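Local coordinates for single-stranded DNA-binding protein WHY1, chloroplastic (PDB 4KOO) that binds single-stranded DNA in chloroplasts and nucleus, keeping the plastid genome stable by preventing illegitimate recombination and modulating telomere length by inhibiting telomerase action at chromosome ends, at residues A[12-17]-A[21-26]; A[73-78]-A[153-158]; A[107-112]-A[118-123]. All blocks are in the same frame, centred on the assembly; numbering follows the deposited sequence.

How the interactions relate
The three contacts run through both antiparallel sheets of the Whirly subunit and the helices beside them. Interaction 1 is a hairpin of the first sheet and comes first along the chain. Interaction 2 closes a long loop from helix 72-79 to the end of helix 141-158, and interaction 3, a hairpin of the second sheet, is nested inside that loop. Their centres lie about 17 Å (1 to 2), 14 Å (1 to 3) and 18 Å (2 to 3) apart. Leu22 packs on Phe120 and Leu78 on Val109, so interaction 3 touches both others in the subunit interior. Interactions 1 and 2 also reach the second subunit of the homotetramer, linking interior packing to assembly.

Interaction 1. Residues A[12-17]-A[21-26]; sequences GHSIYK and ALTVDP
The Tyr16 ring meets the methyl of Ala21 obliquely, CD1 3.8 Å from CB, where two neighbouring antiparallel strands face each other as a non-hydrogen-bonded pair. Two residues along the same face, Ser14 and Thr23 form the next such pair. Their hydroxyls meet directly, Ser14 OG 2.8 Å from Thr23 OG1 in a hydrogen bond that either could donate. Each oxygen is turned anti to its own carbonyl carbon (chi1 -64° in Ser14, -61° in Thr23), which brings both to the line between the strands and puts the Thr23 methyl CG2 3.5 Å from Ser14 OG. Backbone bonds alternate with these contacts: reciprocal N-H...O pairs join His13 to Val24, His13 N to Val24 O at 2.9 Å, and Ile15 to Leu22, Ile15 N to Leu22 O at 2.8 Å. The side chains of these four backbone-bonded residues face the other way, where Ile15 and Leu22 pack on strand 131-139 and His13 on helix 141-158. At the end of the pairing, a water accepts from Gly12 N (2.9 Å) and donates to Asp25 OD2 (3.0 Å), tying loop backbone to carboxylate. Replacing Asp25 by an alanine would probably cost this water its carboxylate partner and leave Gly12 N less firmly tied to the neighbouring strand. The arrangement is a beta hairpin, strands 9-16 and 20-33, whose connection overlaps residues 17-22, a region required for single-stranded DNA binding by similarity to relatives. Lys17, at its start, makes a salt bridge to Glu143. The Ser14-Thr23 hydroxyl pair lies on a partly exposed face with Tyr16 and Ala21, Trp62 packing on Ala21 and Thr23, consistent with a mixed surface there and a hydrophobic one under Ile15 and Leu22.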
ATOM      1  N   GLY A  12     -13.417  -6.321 -13.779  1.00 20.98           N
ATOM      2  CA  GLY A  12     -14.314  -7.037 -12.898  1.00 20.86           C
ATOM      3  C   GLY A  12     -13.730  -8.256 -12.207  1.00 18.98           C
ATOM      4  O   GLY A  12     -13.139  -9.149 -12.809  1.00 17.11           O
ATOM      5  N   HIS A  13     -13.935  -8.306 -10.904  1.00 13.93           N
ATOM      6  CA  HIS A  13     -13.515  -9.411 -10.081  1.00 13.81           C
ATOM      7  C   HIS A  13     -14.738 -10.153  -9.564  1.00 16.23           C
ATOM      8  O   HIS A  13     -15.626  -9.573  -8.916  1.00 15.91           O
ATOM      9  CB  HIS A  13     -12.679  -8.892  -8.916  1.00 15.86           C
ATOM     10  CG  HIS A  13     -12.327  -9.937  -7.919  1.00 15.80           C
ATOM     11  ND1 HIS A  13     -11.380 -10.911  -8.152  1.00 18.29           N
ATOM     12  CD2 HIS A  13     -12.787 -10.147  -6.665  1.00 17.63           C
ATOM     13  CE1 HIS A  13     -11.290 -11.690  -7.091  1.00 17.88           C
ATOM     14  NE2 HIS A  13     -12.128 -11.243  -6.172  1.00 20.41           N
ATOM     15  N   SER A  14     -14.765 -11.440  -9.842  1.00 15.44           N
ATOM     16  CA  SER A  14     -15.947 -12.266  -9.636  1.00 18.83           C
ATOM     17  C   SER A  14     -15.715 -13.383  -8.666  1.00 21.32           C
ATOM     18  O   SER A  14     -14.620 -13.961  -8.564  1.00 20.30           O
ATOM     19  CB  SER A  14     -16.407 -12.861 -10.973  1.00 20.21           C
ATOM     20  OG  SER A  14     -16.805 -11.813 -11.835  1.00 20.82           O
ATOM     21  N   ILE A  15     -16.783 -13.701  -7.965  1.00 16.77           N
ATOM     22  CA  ILE A  15     -16.862 -14.877  -7.108  1.00 17.43           C
ATOM     23  C   ILE A  15     -18.094 -15.642  -7.542  1.00 21.95           C
ATOM     24  O   ILE A  15     -19.191 -15.088  -7.559  1.00 18.38           O
ATOM     25  CB  ILE A  15     -16.991 -14.449  -5.651  1.00 19.42           C
ATOM     26  CG1 ILE A  15     -15.721 -13.713  -5.234  1.00 19.01           C
ATOM     27  CG2 ILE A  15     -17.282 -15.638  -4.717  1.00 16.69           C
ATOM     28  CD1 ILE A  15     -15.823 -13.045  -3.902  1.00 21.42           C
ATOM     29  N   TYR A  16     -17.891 -16.896  -7.931  1.00 19.61           N
ATOM     30  CA  TYR A  16     -18.954 -17.777  -8.389  1.00 21.70           C
ATOM     31  C   TYR A  16     -19.282 -18.862  -7.356  1.00 23.79           C
ATOM     32  O   TYR A  16     -18.405 -19.625  -6.962  1.00 25.39           O
ATOM     33  CB  TYR A  16     -18.487 -18.446  -9.683  1.00 23.77           C
ATOM     34  CG  TYR A  16     -18.124 -17.465 -10.761  1.00 21.24           C
ATOM     35  CD1 TYR A  16     -19.100 -16.731 -11.401  1.00 25.17           C
ATOM     36  CD2 TYR A  16     -16.794 -17.278 -11.151  1.00 25.15           C
ATOM     37  CE1 TYR A  16     -18.783 -15.832 -12.387  1.00 25.49           C
ATOM     38  CE2 TYR A  16     -16.476 -16.390 -12.139  1.00 28.78           C
ATOM     39  CZ  TYR A  16     -17.466 -15.676 -12.754  1.00 28.07           C
ATOM     40  OH  TYR A  16     -17.162 -14.777 -13.742  1.00 31.08           O
ATOM     41  N   LYS A  17     -20.530 -18.929  -6.892  1.00 19.79           N
ATOM     42  CA  LYS A  17     -20.916 -19.974  -5.927  1.00 19.20           C
ATOM     43  C   LYS A  17     -22.108 -20.796  -6.451  1.00 22.94           C
ATOM     44  O   LYS A  17     -22.528 -20.629  -7.594  1.00 26.09           O
ATOM     45  CB  LYS A  17     -21.189 -19.364  -4.547  1.00 21.16           C
ATOM     46  CG  LYS A  17     -19.947 -18.738  -3.934  1.00 23.03           C
ATOM     47  CD  LYS A  17     -18.950 -19.849  -3.528  1.00 23.75           C
ATOM     48  CE  LYS A  17     -17.574 -19.304  -3.176  1.00 21.39           C
ATOM     49  NZ  LYS A  17     -17.621 -18.396  -2.074  1.00 22.20           N
ATOM     50  N   ALA A  21     -23.701 -15.544  -8.084  1.00 21.49           N
ATOM     51  CA  ALA A  21     -22.417 -14.980  -8.446  1.00 19.63           C
ATOM     52  C   ALA A  21     -22.374 -13.494  -8.063  1.00 18.41           C
ATOM     53  O   ALA A  21     -23.398 -12.801  -8.101  1.00 18.33           O
ATOM     54  CB  ALA A  21     -22.184 -15.149  -9.945  1.00 20.15           C
ATOM     55  N   LEU A  22     -21.174 -13.023  -7.733  1.00 17.73           N
ATOM     56  CA  LEU A  22     -20.895 -11.612  -7.447  1.00 18.56           C
ATOM     57  C   LEU A  22     -19.740 -11.123  -8.328  1.00 17.67           C
ATOM     58  O   LEU A  22     -18.697 -11.750  -8.382  1.00 19.08           O
ATOM     59  CB  LEU A  22     -20.486 -11.462  -5.981  1.00 16.04           C
ATOM     60  CG  LEU A  22     -20.042 -10.061  -5.576  1.00 17.85           C
ATOM     61  CD1 LEU A  22     -21.161  -9.022  -5.860  1.00 17.34           C
ATOM     62  CD2 LEU A  22     -19.623 -10.052  -4.110  1.00 21.37           C
ATOM     63  N   THR A  23     -19.941 -10.016  -9.017  1.00 15.52           N
ATOM     64  CA  THR A  23     -18.883  -9.357  -9.745  1.00 16.50           C
ATOM     65  C   THR A  23     -18.721  -7.969  -9.184  1.00 18.47           C
ATOM     66  O   THR A  23     -19.709  -7.286  -8.931  1.00 16.72           O
ATOM     67  CB  THR A  23     -19.179  -9.286 -11.254  1.00 18.34           C
ATOM     68  OG1 THR A  23     -19.286 -10.621 -11.767  1.00 19.34           O
ATOM     69  CG2 THR A  23     -18.084  -8.563 -11.976  1.00 22.63           C
ATOM     70  N   VAL A  24     -17.477  -7.583  -8.918  1.00 16.30           N
ATOM     71  CA  VAL A  24     -17.182  -6.247  -8.421  1.00 14.53           C
ATOM     72  C   VAL A  24     -16.348  -5.490  -9.437  1.00 15.12           C
ATOM     73  O   VAL A  24     -15.264  -5.954  -9.803  1.00 15.04           O
ATOM     74  CB  VAL A  24     -16.366  -6.324  -7.105  1.00 17.42           C
ATOM     75  CG1 VAL A  24     -16.246  -4.921  -6.508  1.00 20.22           C
ATOM     76  CG2 VAL A  24     -17.039  -7.273  -6.150  1.00 23.66           C
ATOM     77  N   ASP A  25     -16.842  -4.344  -9.890  1.00 15.93           N
ATOM     78  CA  ASP A  25     -16.131  -3.504 -10.871  1.00 17.63           C
ATOM     79  C   ASP A  25     -15.832  -2.165 -10.279  1.00 13.94           C
ATOM     80  O   ASP A  25     -16.723  -1.504  -9.761  1.00 17.19           O
ATOM     81  CB  ASP A  25     -16.953  -3.252 -12.147  1.00 20.54           C
ATOM     82  CG  ASP A  25     -16.916  -4.410 -13.112  1.00 27.69           C
ATOM     83  OD1 ASP A  25     -17.776  -5.297 -12.998  1.00 31.08           O
ATOM     84  OD2 ASP A  25     -16.032  -4.425 -13.994  1.00 29.01           O
ATOM     85  N   PRO A  26     -14.572  -1.728 -10.379  1.00 12.68           N
ATOM     86  CA  PRO A  26     -14.204  -0.370 -10.016  1.00 13.07           C
ATOM     87  C   PRO A  26     -14.636   0.655 -11.052  1.00 16.43           C
ATOM     88  O   PRO A  26     -14.604   0.380 -12.237  1.00 19.64           O
ATOM     89  CB  PRO A  26     -12.680  -0.455  -9.881  1.00 16.99           C
ATOM     90  CG  PRO A  26     -12.277  -1.534 -10.884  1.00 18.07           C
ATOM     91  CD  PRO A  26     -13.424  -2.517 -10.892  1.00 17.74           C
TER
HETATM   92  O   HOH W   1     -15.230  -6.357 -16.087  1.00 29.42           O

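Interaction 2. Residues A[73-78]-A[153-158]; sequences TEIGTL and FVLPYL
Val154 O is gripped by two backbone N-H groups, Leu158 N at 2.9 Å and, in a weak bond, Tyr157 N at 2.8 Å, and the turn so held presents Leu158 to Ile75 of helix 72-79. Pro156 has no N-H to give, and the nitrogens of residues 156 and 157 lack the bond to the turn before, so the helix is kinked here. Ile75 carries the whole of its side of the contact. With CG1 anti to the carbonyl carbon (chi1 -63°), CG2 lies anti to the backbone N and meets Leu155 CD1 at 3.8 Å and Leu155 CD2 at 4.0 Å, the two side chains sliding past each other in opposite directions. The other branch runs on to CD1, which presses against Leu158 CD1 at 3.5 Å, closer than usual for methyl groups; there the chains cross at about a right angle. Ile75 is therefore forked between two leucines set almost one helical turn apart. Around them, Leu47 and Leu70 of the first sheet and Phe151 of helix 141-158 also pack on Ile75, making this part of the buried interior between helix 72-79 and the C-terminal half of the long helix. The same helix end takes part in assembling the homotetramer: Leu158 packs on Phe164 of the second subunit, while Leu155 reaches Ser149 of the third. No hydrogen bond or charge pair crosses between the two segments, so their fit probably rests on the shapes of three buried, branched aliphatic side chains and on the hydrophobic effect.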
ATOM      1  N   THR A  73     -17.098   6.277   1.272  1.00 12.49           N
ATOM      2  CA  THR A  73     -17.389   6.149   2.715  1.00 11.56           C
ATOM      3  C   THR A  73     -17.823   4.734   3.108  1.00 14.12           C
ATOM      4  O   THR A  73     -17.393   4.230   4.152  1.00 10.58           O
ATOM      5  CB  THR A  73     -18.412   7.241   3.171  1.00 15.45           C
ATOM      6  OG1 THR A  73     -17.941   8.525   2.737  1.00 14.97           O
ATOM      7  CG2 THR A  73     -18.549   7.244   4.648  1.00 18.18           C
ATOM      8  N   GLU A  74     -18.622   4.055   2.278  1.00 13.22           N
ATOM      9  CA  GLU A  74     -19.011   2.666   2.556  1.00 12.87           C
ATOM     10  C   GLU A  74     -17.835   1.724   2.517  1.00 13.62           C
ATOM     11  O   GLU A  74     -17.732   0.793   3.303  1.00 11.11           O
ATOM     12  CB  GLU A  74     -20.116   2.201   1.599  1.00 15.34           C
ATOM     13  CG  GLU A  74     -21.346   3.061   1.799  1.00 16.62           C
ATOM     14  CD  GLU A  74     -22.437   2.927   0.746  1.00 24.41           C
ATOM     15  OE1 GLU A  74     -22.146   2.719  -0.452  1.00 20.45           O
ATOM     16  OE2 GLU A  74     -23.616   3.087   1.160  1.00 22.97           O
ATOM     17  N   ILE A  75     -16.917   1.969   1.591  1.00 11.01           N
ATOM     18  CA  ILE A  75     -15.682   1.193   1.584  1.00 10.24           C
ATOM     19  C   ILE A  75     -14.890   1.431   2.886  1.00 11.92           C
ATOM     20  O   ILE A  75     -14.297   0.514   3.441  1.00 14.10           O
ATOM     21  CB  ILE A  75     -14.847   1.522   0.343  1.00 10.50           C
ATOM     22  CG1 ILE A  75     -15.601   1.125  -0.921  1.00 13.26           C
ATOM     23  CG2 ILE A  75     -13.523   0.836   0.405  1.00 12.23           C
ATOM     24  CD1 ILE A  75     -15.099   1.891  -2.142  1.00 14.89           C
ATOM     25  N   GLY A  76     -14.918   2.649   3.387  1.00 11.34           N
ATOM     26  CA  GLY A  76     -14.342   2.959   4.670  1.00 11.59           C
ATOM     27  C   GLY A  76     -14.904   2.119   5.784  1.00 11.00           C
ATOM     28  O   GLY A  76     -14.167   1.620   6.638  1.00 10.43           O
ATOM     29  N   THR A  77     -16.225   1.933   5.786  1.00 12.39           N
ATOM     30  CA  THR A  77     -16.850   1.048   6.743  1.00 13.99           C
ATOM     31  C   THR A  77     -16.299  -0.350   6.629  1.00 15.05           C
ATOM     32  O   THR A  77     -15.962  -0.971   7.639  1.00 13.39           O
ATOM     33  CB  THR A  77     -18.389   0.999   6.532  1.00 15.29           C
ATOM     34  OG1 THR A  77     -18.957   2.275   6.833  1.00 14.38           O
ATOM     35  CG2 THR A  77     -19.029  -0.084   7.338  1.00 17.83           C
ATOM     36  N   LEU A  78     -16.218  -0.856   5.398  1.00 11.33           N
ATOM     37  CA  LEU A  78     -15.801  -2.231   5.155  1.00 11.03           C
ATOM     38  C   LEU A  78     -14.348  -2.483   5.554  1.00 11.21           C
ATOM     39  O   LEU A  78     -14.010  -3.511   6.194  1.00 15.02           O
ATOM     40  CB  LEU A  78     -16.041  -2.595   3.676  1.00 10.89           C
ATOM     41  CG  LEU A  78     -17.501  -2.835   3.300  1.00 11.66           C
ATOM     42  CD1 LEU A  78     -17.766  -2.893   1.805  1.00 16.88           C
ATOM     43  CD2 LEU A  78     -17.981  -4.103   3.950  1.00 16.61           C
ATOM     44  N   PHE A 153      -6.696  -1.001  -1.488  1.00 11.30           N
ATOM     45  CA  PHE A 153      -5.858  -0.507  -2.578  1.00 11.27           C
ATOM     46  C   PHE A 153      -6.533   0.605  -3.370  1.00 11.94           C
ATOM     47  O   PHE A 153      -5.904   1.628  -3.690  1.00 13.27           O
ATOM     48  CB  PHE A 153      -5.495  -1.652  -3.517  1.00 14.25           C
ATOM     49  CG  PHE A 153      -4.865  -1.207  -4.776  1.00 11.38           C
ATOM     50  CD1 PHE A 153      -3.505  -0.954  -4.825  1.00 15.52           C
ATOM     51  CD2 PHE A 153      -5.600  -1.013  -5.914  1.00 13.91           C
ATOM     52  CE1 PHE A 153      -2.912  -0.570  -5.994  1.00 17.16           C
ATOM     53  CE2 PHE A 153      -4.988  -0.579  -7.088  1.00 16.78           C
ATOM     54  CZ  PHE A 153      -3.646  -0.346  -7.101  1.00 18.17           C
ATOM     55  N   VAL A 154      -7.833   0.417  -3.662  1.00 11.95           N
ATOM     56  CA  VAL A 154      -8.548   1.264  -4.607  1.00 11.22           C
ATOM     57  C   VAL A 154      -8.996   2.608  -3.999  1.00  9.52           C
ATOM     58  O   VAL A 154      -9.139   3.626  -4.700  1.00 13.61           O
ATOM     59  CB  VAL A 154      -9.770   0.483  -5.218  1.00 12.66           C
ATOM     60  CG1 VAL A 154     -10.984   0.512  -4.351  1.00 11.39           C
ATOM     61  CG2 VAL A 154     -10.075   0.965  -6.591  1.00 15.63           C
ATOM     62  N   LEU A 155      -9.154   2.627  -2.686  1.00 13.69           N
ATOM     63  CA  LEU A 155      -9.668   3.810  -2.003  1.00 10.92           C
ATOM     64  C   LEU A 155      -8.947   5.111  -2.413  1.00 14.92           C
ATOM     65  O   LEU A 155      -9.596   6.071  -2.802  1.00 14.68           O
ATOM     66  CB  LEU A 155      -9.653   3.534  -0.506  1.00 13.42           C
ATOM     67  CG  LEU A 155     -10.627   4.149   0.494  1.00 26.69           C
ATOM     68  CD1 LEU A 155     -11.994   4.305  -0.037  1.00 22.64           C
ATOM     69  CD2 LEU A 155     -10.661   3.285   1.754  1.00 21.20           C
ATOM     70  N   PRO A 156      -7.603   5.160  -2.352  1.00 14.06           N
ATOM     71  CA  PRO A 156      -6.955   6.414  -2.815  1.00 14.37           C
ATOM     72  C   PRO A 156      -7.151   6.731  -4.288  1.00 15.48           C
ATOM     73  O   PRO A 156      -7.084   7.919  -4.622  1.00 17.77           O
ATOM     74  CB  PRO A 156      -5.464   6.176  -2.564  1.00 13.79           C
ATOM     75  CG  PRO A 156      -5.442   5.060  -1.543  1.00 15.42           C
ATOM     76  CD  PRO A 156      -6.627   4.210  -1.783  1.00 13.34           C
ATOM     77  N   TYR A 157      -7.378   5.720  -5.132  1.00 14.05           N
ATOM     78  CA  TYR A 157      -7.672   5.960  -6.524  1.00 14.99           C
ATOM     79  C   TYR A 157      -9.031   6.598  -6.651  1.00 16.60           C
ATOM     80  O   TYR A 157      -9.215   7.459  -7.500  1.00 16.39           O
ATOM     81  CB  TYR A 157      -7.711   4.687  -7.363  1.00 15.32           C
ATOM     82  CG  TYR A 157      -6.366   4.096  -7.666  1.00 22.37           C
ATOM     83  CD1 TYR A 157      -5.563   3.552  -6.677  1.00 24.19           C
ATOM     84  CD2 TYR A 157      -5.925   4.035  -8.985  1.00 33.03           C
ATOM     85  CE1 TYR A 157      -4.305   3.010  -7.001  1.00 30.97           C
ATOM     86  CE2 TYR A 157      -4.722   3.487  -9.310  1.00 32.45           C
ATOM     87  CZ  TYR A 157      -3.907   2.984  -8.332  1.00 36.39           C
ATOM     88  OH  TYR A 157      -2.692   2.453  -8.748  1.00 34.88           O
ATOM     89  N   LEU A 158      -9.999   6.121  -5.878  1.00 12.28           N
ATOM     90  CA  LEU A 158     -11.371   6.612  -6.016  1.00 14.04           C
ATOM     91  C   LEU A 158     -11.547   8.089  -5.652  1.00 14.04           C
ATOM     92  O   LEU A 158     -12.516   8.729  -6.103  1.00 14.61           O
ATOM     93  CB  LEU A 158     -12.339   5.752  -5.199  1.00 13.76           C
ATOM     94  CG  LEU A 158     -12.448   4.261  -5.532  1.00 10.86           C
ATOM     95  CD1 LEU A 158     -13.539   3.626  -4.701  1.00 14.00           C
ATOM     96  CD2 LEU A 158     -12.642   3.965  -7.030  1.00 16.98           C
TER

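Interaction 3. Residues A[107-112]-A[118-123]; sequences LKVEPL and HFFNLS
Val109 sets CG2 squarely over the face of the Phe120 ring, 4.0 Å from its centroid and only 4° off the normal, while its other methyl, CG1, reaches Phe120 CE1 at 4.0 Å. Leu107 approaches the same ring obliquely through CD1, 4.2 Å from Phe120 CD2. On the opposite face of the strands, Glu110 and Phe119 lie side by side and point the same way, with Glu110 OE1 3.8 Å from Phe119 CZ and the carboxylate and ring planes 44° apart. Phe119 takes the crowded position, CG between backbone N and carbonyl carbon (chi1 72°), which swings its ring across toward the neighbouring strand. Leu112 then meets that ring at the edge, CD2 4.0 Å from Phe119 CD2. At the end of the pairing His118 receives Pro111 CA over one face of its imidazole, 4.0 Å from the centroid, an offset CH-pi contact.

These side chains ride on a beta hairpin, strands 103-111 and 118-126, at the centre of the second four-stranded antiparallel sheet of the Whirly fold. Lys108 and Asn121 exchange two backbone bonds of equal length, N to O 2.9 Å in each direction, and Glu110 and Phe119 form the next hydrogen-bonded pair, the longer bond from Glu110 N to Phe119 O (3.2 Å). Leu107 and Lys108 also belong to a predicted nuclear localization signal.

Beyond the hairpin, Leu107, Phe120 and Leu122 pack on Phe51 of strand 39-53, which brings the first sheet against the second. The ring of Phe119 stacks with Tyr136 of the adjacent strand 131-139, and that of His118 with Phe144 of helix 141-158.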
ATOM      1  N   LEU A 107     -27.888  -3.722   1.475  1.00 13.94           N
ATOM      2  CA  LEU A 107     -26.749  -4.650   1.458  1.00 16.21           C
ATOM      3  C   LEU A 107     -26.310  -4.956   2.890  1.00 13.32           C
ATOM      4  O   LEU A 107     -26.025  -4.034   3.666  1.00 13.95           O
ATOM      5  CB  LEU A 107     -25.566  -4.046   0.706  1.00 14.03           C
ATOM      6  CG  LEU A 107     -24.322  -4.936   0.602  1.00 14.71           C
ATOM      7  CD1 LEU A 107     -24.603  -6.176  -0.242  1.00 14.70           C
ATOM      8  CD2 LEU A 107     -23.123  -4.175   0.022  1.00 12.36           C
ATOM      9  N   LYS A 108     -26.300  -6.244   3.226  1.00 11.32           N
ATOM     10  CA  LYS A 108     -25.792  -6.764   4.471  1.00 14.82           C
ATOM     11  C   LYS A 108     -24.514  -7.513   4.213  1.00 14.89           C
ATOM     12  O   LYS A 108     -24.421  -8.296   3.264  1.00 18.25           O
ATOM     13  CB  LYS A 108     -26.785  -7.742   5.091  1.00 19.65           C
ATOM     14  CG  LYS A 108     -28.060  -7.092   5.562  1.00 25.24           C
ATOM     15  CD  LYS A 108     -28.926  -8.119   6.310  1.00 30.14           C
ATOM     16  CE  LYS A 108     -30.115  -7.454   6.991  1.00 41.23           C
ATOM     17  NZ  LYS A 108     -30.944  -8.477   7.682  1.00 55.39           N
ATOM     18  N   VAL A 109     -23.539  -7.251   5.068  1.00 14.11           N
ATOM     19  CA  VAL A 109     -22.254  -7.943   5.051  1.00 12.75           C
ATOM     20  C   VAL A 109     -22.027  -8.414   6.483  1.00 14.54           C
ATOM     21  O   VAL A 109     -21.963  -7.611   7.402  1.00 18.07           O
ATOM     22  CB  VAL A 109     -21.092  -7.036   4.594  1.00 15.95           C
ATOM     23  CG1 VAL A 109     -19.801  -7.792   4.612  1.00 18.23           C
ATOM     24  CG2 VAL A 109     -21.327  -6.494   3.186  1.00 15.99           C
ATOM     25  N   GLU A 110     -21.940  -9.725   6.685  1.00 15.05           N
ATOM     26  CA  GLU A 110     -21.855 -10.269   8.036  1.00 16.10           C
ATOM     27  C   GLU A 110     -21.021 -11.525   8.032  1.00 19.98           C
ATOM     28  O   GLU A 110     -20.965 -12.226   7.031  1.00 19.09           O
ATOM     29  CB  GLU A 110     -23.236 -10.658   8.562  1.00 20.21           C
ATOM     30  CG  GLU A 110     -24.214  -9.516   8.578  1.00 24.08           C
ATOM     31  CD  GLU A 110     -25.540  -9.878   9.208  1.00 35.00           C
ATOM     32  OE1 GLU A 110     -25.637 -10.942   9.865  1.00 31.36           O
ATOM     33  OE2 GLU A 110     -26.484  -9.077   9.040  1.00 29.15           O
ATOM     34  N   PRO A 111     -20.425 -11.839   9.182  1.00 22.13           N
ATOM     35  CA  PRO A 111     -19.736 -13.125   9.308  1.00 17.57           C
ATOM     36  C   PRO A 111     -20.719 -14.271   9.182  1.00 19.67           C
ATOM     37  O   PRO A 111     -21.897 -14.147   9.513  1.00 18.34           O
ATOM     38  CB  PRO A 111     -19.115 -13.070  10.714  1.00 21.40           C
ATOM     39  CG  PRO A 111     -19.868 -12.069  11.463  1.00 22.86           C
ATOM     40  CD  PRO A 111     -20.350 -11.045  10.427  1.00 18.46           C
ATOM     41  N   LEU A 112     -20.230 -15.383   8.650  1.00 19.32           N
ATOM     42  CA  LEU A 112     -21.000 -16.601   8.603  1.00 29.53           C
ATOM     43  C   LEU A 112     -21.138 -17.190   9.993  1.00 24.73           C
ATOM     44  O   LEU A 112     -20.212 -17.117  10.822  1.00 23.06           O
ATOM     45  CB  LEU A 112     -20.331 -17.636   7.690  1.00 26.03           C
ATOM     46  CG  LEU A 112     -20.396 -17.339   6.195  1.00 24.16           C
ATOM     47  CD1 LEU A 112     -19.509 -18.290   5.394  1.00 29.71           C
ATOM     48  CD2 LEU A 112     -21.826 -17.416   5.679  1.00 26.52           C
ATOM     49  N   HIS A 118     -17.773 -14.949   5.306  1.00 17.25           N
ATOM     50  CA  HIS A 118     -18.758 -13.869   5.400  1.00 16.11           C
ATOM     51  C   HIS A 118     -19.812 -14.185   4.375  1.00 20.49           C
ATOM     52  O   HIS A 118     -19.617 -15.044   3.518  1.00 20.30           O
ATOM     53  CB  HIS A 118     -18.144 -12.507   5.053  1.00 16.82           C
ATOM     54  CG  HIS A 118     -17.448 -11.834   6.189  1.00 14.68           C
ATOM     55  ND1 HIS A 118     -16.249 -12.278   6.691  1.00 19.23           N
ATOM     56  CD2 HIS A 118     -17.813 -10.782   6.968  1.00 18.64           C
ATOM     57  CE1 HIS A 118     -15.879 -11.508   7.704  1.00 20.50           C
ATOM     58  NE2 HIS A 118     -16.811 -10.591   7.893  1.00 18.14           N
ATOM     59  N   PHE A 119     -20.942 -13.497   4.463  1.00 20.39           N
ATOM     60  CA  PHE A 119     -21.845 -13.413   3.334  1.00 15.13           C
ATOM     61  C   PHE A 119     -22.132 -11.975   2.953  1.00 16.21           C
ATOM     62  O   PHE A 119     -22.022 -11.063   3.772  1.00 14.27           O
ATOM     63  CB  PHE A 119     -23.117 -14.205   3.581  1.00 18.34           C
ATOM     64  CG  PHE A 119     -24.053 -13.595   4.589  1.00 21.24           C
ATOM     65  CD1 PHE A 119     -24.949 -12.598   4.227  1.00 22.58           C
ATOM     66  CD2 PHE A 119     -24.067 -14.057   5.899  1.00 19.84           C
ATOM     67  CE1 PHE A 119     -25.832 -12.066   5.177  1.00 24.02           C
ATOM     68  CE2 PHE A 119     -24.934 -13.534   6.834  1.00 25.28           C
ATOM     69  CZ  PHE A 119     -25.825 -12.544   6.472  1.00 26.93           C
ATOM     70  N   PHE A 120     -22.483 -11.783   1.684  1.00 16.83           N
ATOM     71  CA  PHE A 120     -23.100 -10.561   1.207  1.00 14.50           C
ATOM     72  C   PHE A 120     -24.552 -10.914   0.852  1.00 16.30           C
ATOM     73  O   PHE A 120     -24.828 -11.915   0.186  1.00 18.18           O
ATOM     74  CB  PHE A 120     -22.457 -10.054  -0.070  1.00 16.99           C
ATOM     75  CG  PHE A 120     -21.134  -9.368   0.112  1.00 19.86           C
ATOM     76  CD1 PHE A 120     -20.147  -9.913   0.893  1.00 30.86           C
ATOM     77  CD2 PHE A 120     -20.878  -8.170  -0.537  1.00 26.65           C
ATOM     78  CE1 PHE A 120     -18.927  -9.258   1.042  1.00 26.09           C
ATOM     79  CE2 PHE A 120     -19.660  -7.514  -0.396  1.00 26.98           C
ATOM     80  CZ  PHE A 120     -18.688  -8.064   0.391  1.00 24.96           C
ATOM     81  N   ASN A 121     -25.480 -10.094   1.300  1.00 15.19           N
ATOM     82  CA  ASN A 121     -26.866 -10.287   0.891  1.00 15.14           C
ATOM     83  C   ASN A 121     -27.405  -8.977   0.369  1.00 14.09           C
ATOM     84  O   ASN A 121     -27.324  -7.960   1.080  1.00 19.22           O
ATOM     85  CB  ASN A 121     -27.686 -10.745   2.081  1.00 20.51           C
ATOM     86  CG  ASN A 121     -29.088 -11.173   1.687  1.00 25.40           C
ATOM     87  OD1 ASN A 121     -29.289 -12.290   1.216  1.00 22.02           O
ATOM     88  ND2 ASN A 121     -30.048 -10.259   1.815  1.00 21.76           N
ATOM     89  N   LEU A 122     -27.946  -8.989  -0.850  1.00 15.99           N
ATOM     90  CA  LEU A 122     -28.532  -7.794  -1.442  1.00 12.99           C
ATOM     91  C   LEU A 122     -30.021  -8.019  -1.586  1.00 19.80           C
ATOM     92  O   LEU A 122     -30.442  -8.974  -2.247  1.00 15.73           O
ATOM     93  CB  LEU A 122     -27.976  -7.519  -2.814  1.00 14.34           C
ATOM     94  CG  LEU A 122     -28.533  -6.327  -3.566  1.00 14.73           C
ATOM     95  CD1 LEU A 122     -28.515  -5.050  -2.745  1.00 15.70           C
ATOM     96  CD2 LEU A 122     -27.807  -6.162  -4.887  1.00 18.15           C
ATOM     97  N   SER A 123     -30.796  -7.135  -0.961  1.00 16.18           N
ATOM     98  CA  SER A 123     -32.242  -7.182  -1.045  1.00 17.16           C
ATOM     99  C   SER A 123     -32.728  -5.949  -1.754  1.00 17.21           C
ATOM    100  O   SER A 123     -32.319  -4.825  -1.440  1.00 16.49           O
ATOM    101  CB  SER A 123     -32.832  -7.277   0.376  1.00 22.10           C
ATOM    102  OG  SER A 123     -34.242  -7.340   0.324  1.00 37.36           O
TER